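Local coordinates for protein arginase, mitochondrial (Medicago truncatula, PDB 6VST) that hydrolyses L-arginine to urea and L-ornithine with two manganese ions per subunit, and also turns agmatine into putrescine, at residues V266-D271 / G308-Y313; L290-L295 / A328-R333. All coordinates share one frame; numbering follows the deposited sequence.

Contact 1: V266-D271 / G308-Y313; sequences VSIDVD and GDVVEY. With MN (manganese (II) ion), chain U; MN (manganese (II) ion), chain V.
Ser-267 and Asp-309 meet through two different first torsions. Ser-267 holds OG trans to its backbone N (chi1 -174°). Asp-309 tucks CG between its own N and carbonyl carbon (chi1 62°), which swings the carboxylate across to the neighbouring strand. Ser-267 OG then donates to Asp-309 OD1 at 2.7 Å, on the syn lone pair. Ser-267 OG is also bonded to NE2 of His-160, whose ND1 binds manganese, so the pair is a second shell to the metal site. The other oxygen, Asp-309 OD2, is held by the hydroxyls of Tyr-265 and Ser-163.

The backbones run parallel, 6° apart. Ile-268 uses both its N and its O toward 308-313: N to Asp-309 O (2.9 Å), O to Val-311 N (3.0 Å). Val-270 N continues the pattern to Val-311 O. At the last residue of its strand, Asp-269 OD2 bridges the two manganese ions, at 2.2 Å from one and 2.5 Å from the other. Asp-271 takes the second of these with both carboxylate oxygens. Asp-271 N donates to Asp-269 OD1, an Asx turn that fixes the bridging carboxylate. Glu-312, a probable substrate-binding residue, lays CB against Asp-269 OD1 at 3.3 Å. Its OE2 is held by His-160 N and His-200 ND1.

These are adjacent central strands of the parallel arginase sheet; the first leads to manganese ligands, the second into Glu-312. His-160, Asp-184 and Asp-188 add further ligands from neighbouring loops. On the face opposite the Ser-267–Asp-309 pair, Val-266 and Val-310 pack on helix 323-339, while Tyr-313 reaches helix 84-92.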
loop_
_atom_site.group_PDB
_atom_site.type_symbol
_atom_site.label_atom_id
_atom_site.label_comp_id
_atom_site.label_asym_id
_atom_site.label_seq_id
_atom_site.Cartn_x
_atom_site.Cartn_y
_atom_site.Cartn_z
ATOM N N VAL D 266 -7.228 -14.308 -30.643
ATOM C CA VAL D 266 -7.781 -14.046 -29.313
ATOM C C VAL D 266 -7.058 -12.845 -28.718
ATOM O O VAL D 266 -5.857 -12.909 -28.443
ATOM C CB VAL D 266 -7.672 -15.268 -28.388
ATOM C CG1 VAL D 266 -8.232 -14.922 -26.987
ATOM C CG2 VAL D 266 -8.430 -16.447 -28.985
ATOM N N SER D 267 -7.785 -11.753 -28.489
ATOM C CA SER D 267 -7.219 -10.564 -27.861
ATOM C C SER D 267 -7.804 -10.406 -26.461
ATOM O O SER D 267 -9.018 -10.196 -26.310
ATOM C CB SER D 267 -7.486 -9.316 -28.699
ATOM O OG SER D 267 -6.815 -8.197 -28.133
ATOM N N ILE D 268 -6.948 -10.508 -25.439
ATOM C CA ILE D 268 -7.376 -10.367 -24.044
ATOM C C ILE D 268 -6.852 -9.041 -23.502
ATOM O O ILE D 268 -5.640 -8.876 -23.294
ATOM C CB ILE D 268 -6.907 -11.531 -23.164
ATOM C CG1 ILE D 268 -7.147 -12.871 -23.864
ATOM C CG2 ILE D 268 -7.655 -11.469 -21.814
ATOM C CD1 ILE D 268 -6.324 -14.029 -23.305
ATOM N N ASP D 269 -7.766 -8.095 -23.270
ATOM C CA ASP D 269 -7.462 -6.864 -22.544
ATOM C C ASP D 269 -7.674 -7.146 -21.061
ATOM O O ASP D 269 -8.778 -7.516 -20.654
ATOM C CB ASP D 269 -8.355 -5.705 -23.014
ATOM C CG ASP D 269 -7.995 -4.359 -22.366
ATOM O OD1 ASP D 269 -7.558 -4.317 -21.193
ATOM O OD2 ASP D 269 -8.150 -3.326 -23.034
ATOM N N VAL D 270 -6.619 -6.971 -20.260
ATOM C CA VAL D 270 -6.679 -7.320 -18.842
ATOM C C VAL D 270 -7.754 -6.524 -18.099
ATOM O O VAL D 270 -8.275 -6.984 -17.075
ATOM C CB VAL D 270 -5.275 -7.149 -18.223
ATOM C CG1 VAL D 270 -5.302 -7.338 -16.708
ATOM C CG2 VAL D 270 -4.296 -8.166 -18.886
ATOM N N ASP D 271 -8.131 -5.355 -18.602
ATOM C CA ASP D 271 -9.157 -4.602 -17.893
ATOM C C ASP D 271 -10.569 -5.086 -18.200
ATOM O O ASP D 271 -11.531 -4.488 -17.711
ATOM C CB ASP D 271 -9.005 -3.090 -18.150
ATOM C CG ASP D 271 -9.493 -2.632 -19.544
ATOM O OD1 ASP D 271 -10.218 -3.356 -20.263
ATOM O OD2 ASP D 271 -9.136 -1.495 -19.913
ATOM N N GLY D 308 -2.670 -14.452 -30.787
ATOM C CA GLY D 308 -3.370 -13.830 -29.684
ATOM C C GLY D 308 -2.515 -12.746 -29.081
ATOM O O GLY D 308 -1.371 -12.531 -29.491
ATOM N N ASP D 309 -3.093 -12.051 -28.101
ATOM C CA ASP D 309 -2.337 -11.065 -27.346
ATOM C C ASP D 309 -2.953 -10.898 -25.963
ATOM O O ASP D 309 -4.128 -11.205 -25.743
ATOM C CB ASP D 309 -2.233 -9.720 -28.092
ATOM C CG ASP D 309 -3.580 -9.058 -28.345
ATOM O OD1 ASP D 309 -4.360 -8.881 -27.382
ATOM O OD2 ASP D 309 -3.847 -8.655 -29.502
ATOM N N VAL D 310 -2.125 -10.444 -25.023
ATOM C CA VAL D 310 -2.550 -10.060 -23.676
ATOM C C VAL D 310 -2.021 -8.650 -23.452
ATOM O O VAL D 310 -0.802 -8.440 -23.399
ATOM C CB VAL D 310 -2.041 -11.016 -22.586
ATOM C CG1 VAL D 310 -2.543 -10.559 -21.198
ATOM C CG2 VAL D 310 -2.520 -12.424 -22.844
ATOM N N VAL D 311 -2.930 -7.686 -23.315
ATOM C CA VAL D 311 -2.594 -6.273 -23.352
ATOM C C VAL D 311 -3.158 -5.555 -22.128
ATOM O O VAL D 311 -4.049 -6.052 -21.429
ATOM C CB VAL D 311 -3.115 -5.610 -24.647
ATOM C CG1 VAL D 311 -2.525 -6.295 -25.876
ATOM C CG2 VAL D 311 -4.652 -5.651 -24.686
ATOM N N GLU D 312 -2.590 -4.376 -21.871
ATOM C CA GLU D 312 -2.998 -3.354 -20.911
ATOM C C GLU D 312 -2.667 -3.695 -19.449
ATOM O O GLU D 312 -3.036 -2.913 -18.577
ATOM C CB GLU D 312 -4.493 -2.998 -21.012
ATOM C CG GLU D 312 -4.937 -2.348 -22.336
ATOM C CD GLU D 312 -4.711 -0.832 -22.422
ATOM O OE1 GLU D 312 -4.623 -0.153 -21.369
ATOM O OE2 GLU D 312 -4.641 -0.303 -23.560
ATOM N N TYR D 313 -1.975 -4.795 -19.146
ATOM C CA TYR D 313 -1.413 -4.922 -17.805
ATOM C C TYR D 313 -0.466 -3.749 -17.550
ATOM O O TYR D 313 0.420 -3.465 -18.356
ATOM C CB TYR D 313 -0.686 -6.263 -17.624
ATOM C CG TYR D 313 0.205 -6.302 -16.387
ATOM C CD1 TYR D 313 -0.270 -5.848 -15.148
ATOM C CD2 TYR D 313 1.520 -6.775 -16.452
ATOM C CE1 TYR D 313 0.535 -5.869 -14.017
ATOM C CE2 TYR D 313 2.332 -6.792 -15.321
ATOM C CZ TYR D 313 1.829 -6.339 -14.106
ATOM O OH TYR D 313 2.607 -6.341 -12.970
HETATM MN MN MN U . -10.067 -1.912 -22.175
HETATM MN MN MN V . -8.957 -2.724 -25.006
HETATM O O HOH W 1 -6.763 -0.388 -18.997
HETATM O O HOH W 2 -8.627 -0.541 -24.287
#

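Contact 2: L290-L295 / A328-R333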
loop_
_atom_site.group_PDB
_atom_site.type_symbol
_atom_site.label_atom_id
_atom_site.label_comp_id
_atom_site.label_asym_id
_atom_site.label_seq_id
_atom_site.Cartn_x
_atom_site.Cartn_y
_atom_site.Cartn_z
ATOM N N LEU D 290 -15.156 -11.950 -13.766
ATOM C CA LEU D 290 -14.333 -12.751 -12.882
ATOM C C LEU D 290 -13.312 -13.509 -13.722
ATOM O O LEU D 290 -13.541 -13.796 -14.903
ATOM C CB LEU D 290 -15.190 -13.725 -12.069
ATOM C CG LEU D 290 -16.329 -13.134 -11.221
ATOM C CD1 LEU D 290 -17.102 -14.259 -10.537
ATOM C CD2 LEU D 290 -15.836 -12.109 -10.183
ATOM N N PHE D 291 -12.161 -13.804 -13.112
ATOM C CA PHE D 291 -11.111 -14.523 -13.829
ATOM C C PHE D 291 -11.630 -15.847 -14.361
ATOM O O PHE D 291 -11.299 -16.250 -15.482
ATOM C CB PHE D 291 -9.898 -14.747 -12.920
ATOM C CG PHE D 291 -8.630 -15.124 -13.671
ATOM C CD1 PHE D 291 -7.792 -14.142 -14.181
ATOM C CD2 PHE D 291 -8.284 -16.457 -13.863
ATOM C CE1 PHE D 291 -6.624 -14.480 -14.872
ATOM C CE2 PHE D 291 -7.121 -16.801 -14.568
ATOM C CZ PHE D 291 -6.290 -15.807 -15.071
ATOM N N ARG D 292 -12.457 -16.533 -13.572
ATOM C CA ARG D 292 -13.047 -17.793 -14.009
ATOM C C ARG D 292 -13.950 -17.611 -15.233
ATOM O O ARG D 292 -14.159 -18.571 -15.983
ATOM C CB ARG D 292 -13.803 -18.413 -12.825
ATOM C CG ARG D 292 -14.290 -19.848 -13.016
ATOM C CD ARG D 292 -13.195 -20.790 -13.470
ATOM N NE ARG D 292 -12.010 -20.776 -12.613
ATOM C CZ ARG D 292 -10.888 -21.436 -12.911
ATOM N NH1 ARG D 292 -10.821 -22.157 -14.029
ATOM N NH2 ARG D 292 -9.836 -21.383 -12.102
ATOM N N ASP D 293 -14.475 -16.401 -15.459
ATOM C CA ASP D 293 -15.318 -16.160 -16.629
ATOM C C ASP D 293 -14.499 -16.262 -17.913
ATOM O O ASP D 293 -14.917 -16.912 -18.883
ATOM C CB ASP D 293 -15.983 -14.781 -16.543
ATOM C CG ASP D 293 -17.070 -14.695 -15.469
ATOM O OD1 ASP D 293 -17.874 -15.647 -15.329
ATOM O OD2 ASP D 293 -17.131 -13.650 -14.780
ATOM N N ILE D 294 -13.326 -15.623 -17.938
ATOM C CA ILE D 294 -12.468 -15.702 -19.117
ATOM C C ILE D 294 -12.037 -17.143 -19.359
ATOM O O ILE D 294 -12.135 -17.654 -20.481
ATOM C CB ILE D 294 -11.263 -14.756 -18.969
ATOM C CG1 ILE D 294 -11.756 -13.306 -18.912
ATOM C CG2 ILE D 294 -10.260 -14.962 -20.113
ATOM C CD1 ILE D 294 -10.664 -12.282 -18.964
ATOM N N LEU D 295 -11.596 -17.833 -18.296
ATOM C CA LEU D 295 -11.145 -19.217 -18.438
ATOM C C LEU D 295 -12.262 -20.116 -18.953
ATOM O O LEU D 295 -12.036 -20.927 -19.851
ATOM C CB LEU D 295 -10.611 -19.746 -17.107
ATOM C CG LEU D 295 -9.276 -19.153 -16.646
ATOM C CD1 LEU D 295 -8.676 -19.952 -15.487
ATOM C CD2 LEU D 295 -8.306 -19.070 -17.821
ATOM N N ALA D 328 -2.125 -11.700 -15.378
ATOM C CA ALA D 328 -1.758 -11.666 -16.784
ATOM C C ALA D 328 -0.987 -12.922 -17.170
ATOM O O ALA D 328 -1.232 -13.502 -18.234
ATOM C CB ALA D 328 -0.947 -10.409 -17.084
ATOM N N ALA D 329 -0.069 -13.375 -16.301
ATOM C CA ALA D 329 0.717 -14.564 -16.623
ATOM C C ALA D 329 -0.185 -15.773 -16.802
ATOM O O ALA D 329 0.014 -16.576 -17.723
ATOM C CB ALA D 329 1.763 -14.839 -15.537
ATOM N N LYS D 330 -1.187 -15.916 -15.938
ATOM C CA LYS D 330 -2.083 -17.059 -16.057
ATOM C C LYS D 330 -2.894 -16.984 -17.343
ATOM O O LYS D 330 -3.150 -18.011 -17.982
ATOM C CB LYS D 330 -2.996 -17.154 -14.834
ATOM C CG LYS D 330 -3.795 -18.449 -14.779
ATOM C CD LYS D 330 -4.308 -18.742 -13.363
ATOM C CE LYS D 330 -4.837 -20.164 -13.279
ATOM N NZ LYS D 330 -5.496 -20.478 -11.977
ATOM N N LEU D 331 -3.277 -15.775 -17.755
ATOM C CA LEU D 331 -3.975 -15.622 -19.027
ATOM C C LEU D 331 -3.085 -16.044 -20.196
ATOM O O LEU D 331 -3.541 -16.732 -21.117
ATOM C CB LEU D 331 -4.433 -14.173 -19.200
ATOM C CG LEU D 331 -5.576 -13.663 -18.325
ATOM C CD1 LEU D 331 -5.656 -12.149 -18.405
ATOM C CD2 LEU D 331 -6.884 -14.269 -18.791
ATOM N N VAL D 332 -1.811 -15.636 -20.179
ATOM C CA VAL D 332 -0.869 -16.092 -21.198
ATOM C C VAL D 332 -0.729 -17.610 -21.146
ATOM O O VAL D 332 -0.759 -18.288 -22.179
ATOM C CB VAL D 332 0.495 -15.397 -21.029
ATOM C CG1 VAL D 332 1.529 -15.997 -22.001
ATOM C CG2 VAL D 332 0.365 -13.888 -21.233
ATOM N N ARG D 333 -0.573 -18.160 -19.935
ATOM C CA ARG D 333 -0.414 -19.602 -19.772
ATOM C C ARG D 333 -1.598 -20.373 -20.346
ATOM O O ARG D 333 -1.414 -21.404 -21.004
ATOM C CB ARG D 333 -0.235 -19.947 -18.292
ATOM C CG ARG D 333 1.164 -19.681 -17.731
ATOM C CD ARG D 333 1.135 -19.633 -16.180
ATOM N NE ARG D 333 0.706 -20.896 -15.581
ATOM C CZ ARG D 333 1.454 -21.637 -14.772
ATOM N NH1 ARG D 333 2.672 -21.239 -14.433
ATOM N NH2 ARG D 333 0.969 -22.768 -14.282
#
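Phe-291 lies between Lys-330 and Leu-331. The outer ring atoms CE1, CZ and CE2 do the touching. CZ meets Lys-330 CB at 3.6 Å, and CE2 runs along the next methylenes, 3.6 Å from Lys-330 CD. On the other flank CE1 comes to 3.7 Å from Leu-331 CG. The phenyl ring and the lysine chain cross at a slant, while Phe-291 and Leu-331 slide past each other in opposite directions. Ile-294 adds its CG2 branch, 3.7 Å from Leu-331 CD2, with the two side chains nearly perpendicular.

Torsions explain the reach. Phe-291 has CG trans to its backbone N (chi1 -164°), which sends the ring across to helix 323-339. Lys-330 starts the same way and stays extended, so its methylenes pass obliquely by the ring and its amine travels on. The segment axes are 11.4 Å apart and 13° from parallel, a gap filled by these long side chains.

Further out, Leu-290 sits at the N-cap of helix 291-299. Its N donates to Asp-293 OD2 (2.8 Å), and Asp-293 OD1 forms a salt bridge with Arg-249. Phe-291 also packs on Val-327 of its partner helix and on Gly-287 of the second subunit.

Arg-292 NH2 and Lys-330 NZ approach to 4.4 Å, gathered round the carboxylate of Glu-102, which forms a salt bridge with each. In the second subunit, Glu-285 forms a salt bridge with Lys-330 NZ, Pro-286 O accepts from it, and Gly-287 O accepts from Arg-292 NH2. The contact thus joins an apolar interior to a charged cluster at the hexamer interface, where Glu-102 and that Glu-285 probably offset the two positive charges.

Overall arrangement
Along the chain, strand 264-269 comes first, then helix 291-299, strand 305-311 and helix 323-339. Contact 1 closes the loop from the first strand to the second; contact 2 closes the loop from the first helix to the second. Their segments alternate, so the two closures cross. The strand-helix-strand run is one beta-alpha-beta unit, and the second helix packs beside it on the same face of the sheet. The contacts touch directly: Ile-268 packs on Ile-294 and Leu-331, and Val-310 CG2 lies 3.6 Å from Val-332 CG2. Together they tie the manganese end of the central strands, through the helix layer, to the subunit interface.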